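Local coordinates for protein oxaloacetate acetyl hydrolase (Cryphonectria parasitica, PDB 3LYE) that belongs to the phosphoenolpyruvate phosphomutase family of enzymes, built on a TIM-barrel type alpha/beta fold, at residues Leu165-Asp170 with Glu190-Gly195. Sequence-based numbering, arbitrary orientation.
Sequences LIARTD and EGADVG
Ile-166 and Ala-167 pair in parallel register with Val-194 and Gly-195, joining neighbouring strands 164-169 and 194-197 of the TIM-barrel fold; helix 177-189 makes the crossover in this beta-alpha-beta unit. Gly-191, at positive phi just past that helix, forms a Schellman motif before the chain turns into the second strand. Leu-165 O is shared by two consecutive N-H groups, accepting a short bond from Asp-193 N (2.8 Å) and a longer one from Val-194 N (3.3 Å). Two residues on, Ala-167 N donates to Val-194 O at 2.8 Å. On the face that carries Ile-166 and Val-194, their side chains run alongside each other in the same direction, CG1 of Ile-166 3.8 Å from CB of Val-194. On the face of Ala-167, its CB meets Ala-192 CB at 3.7 Å and also touches Tyr-145 of helix 142-158 and Ala-187 of helix 177-189. Lys-156 and Arg-17 form salt bridges with OD1 and OD2 of Asp-193, respectively. With CG anti to its own carbonyl carbon (chi1 -59°), the Asp-193 carboxylate reaches the start of the neighbouring segment, where OD1 uses its anti lone pair to accept a nearly straight bond (169°) from Leu-165 N at 2.9 Å.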
# COMPACT_ATOMS: atom_id res chain seq x y z
N LEU A 165 19.77 13.22 11.36
CA LEU A 165 19.56 13.85 10.09
C LEU A 165 20.88 14.13 9.42
O LEU A 165 21.73 14.84 9.98
CB LEU A 165 18.76 15.15 10.25
CG LEU A 165 18.47 15.83 8.88
CD1 LEU A 165 17.43 15.02 8.06
CD2 LEU A 165 18.02 17.24 9.10
N ILE A 166 21.07 13.56 8.24
CA ILE A 166 22.26 13.73 7.45
C ILE A 166 21.95 14.68 6.32
O ILE A 166 21.04 14.46 5.52
CB ILE A 166 22.72 12.37 6.86
CG1 ILE A 166 23.04 11.37 7.96
CG2 ILE A 166 23.91 12.57 5.88
CD1 ILE A 166 22.51 9.95 7.67
N ALA A 167 22.70 15.78 6.29
CA ALA A 167 22.57 16.79 5.27
C ALA A 167 23.47 16.43 4.11
O ALA A 167 24.68 16.47 4.25
CB ALA A 167 22.93 18.18 5.80
N ARG A 168 22.86 16.12 2.98
CA ARG A 168 23.60 15.77 1.77
C ARG A 168 23.60 16.91 0.77
O ARG A 168 22.58 17.57 0.58
CB ARG A 168 22.93 14.56 1.08
CG ARG A 168 23.41 14.30 -0.35
CD ARG A 168 22.87 12.99 -0.87
NE ARG A 168 22.92 12.97 -2.31
CZ ARG A 168 22.72 11.89 -3.04
NH1 ARG A 168 22.51 10.72 -2.46
NH2 ARG A 168 22.75 11.96 -4.36
N THR A 169 24.76 17.14 0.15
CA THR A 169 24.88 18.15 -0.87
C THR A 169 25.44 17.47 -2.11
O THR A 169 26.44 16.74 -2.07
CB THR A 169 25.71 19.42 -0.53
OG1 THR A 169 25.73 20.28 -1.67
CG2 THR A 169 27.10 19.11 -0.14
N ASP A 170 24.76 17.75 -3.21
CA ASP A 170 25.10 17.24 -4.52
C ASP A 170 25.66 18.40 -5.36
O ASP A 170 25.72 18.30 -6.58
CB ASP A 170 23.83 16.74 -5.19
CG ASP A 170 23.43 15.39 -4.69
OD1 ASP A 170 24.11 14.42 -5.06
OD2 ASP A 170 22.44 15.28 -3.94
N GLU A 190 21.65 24.83 11.03
CA GLU A 190 20.20 24.62 11.07
C GLU A 190 19.80 23.39 11.89
O GLU A 190 18.60 23.19 12.12
CB GLU A 190 19.58 24.56 9.68
CG GLU A 190 19.73 25.79 8.84
CD GLU A 190 18.87 26.95 9.28
OE1 GLU A 190 17.87 26.76 10.00
OE2 GLU A 190 19.19 28.07 8.84
N GLY A 191 20.77 22.57 12.28
CA GLY A 191 20.50 21.40 13.10
C GLY A 191 20.81 20.03 12.54
O GLY A 191 20.54 19.05 13.21
N ALA A 192 21.36 19.93 11.34
CA ALA A 192 21.70 18.64 10.81
C ALA A 192 22.78 18.04 11.72
O ALA A 192 23.66 18.74 12.24
CB ALA A 192 22.13 18.73 9.39
N ASP A 193 22.73 16.72 11.86
CA ASP A 193 23.65 15.99 12.70
C ASP A 193 24.93 15.47 12.07
O ASP A 193 25.93 15.29 12.76
CB ASP A 193 22.91 14.76 13.26
CG ASP A 193 21.68 15.14 14.06
OD1 ASP A 193 20.53 14.86 13.63
OD2 ASP A 193 21.86 15.69 15.17
N VAL A 194 24.88 15.24 10.77
CA VAL A 194 25.98 14.72 10.00
C VAL A 194 25.93 15.31 8.62
O VAL A 194 24.85 15.60 8.10
CB VAL A 194 25.79 13.17 9.84
CG1 VAL A 194 26.90 12.52 9.02
CG2 VAL A 194 25.62 12.48 11.21
N GLY A 195 27.08 15.46 7.98
CA GLY A 195 27.12 15.98 6.64
C GLY A 195 27.56 14.90 5.64
O GLY A 195 28.25 13.94 6.00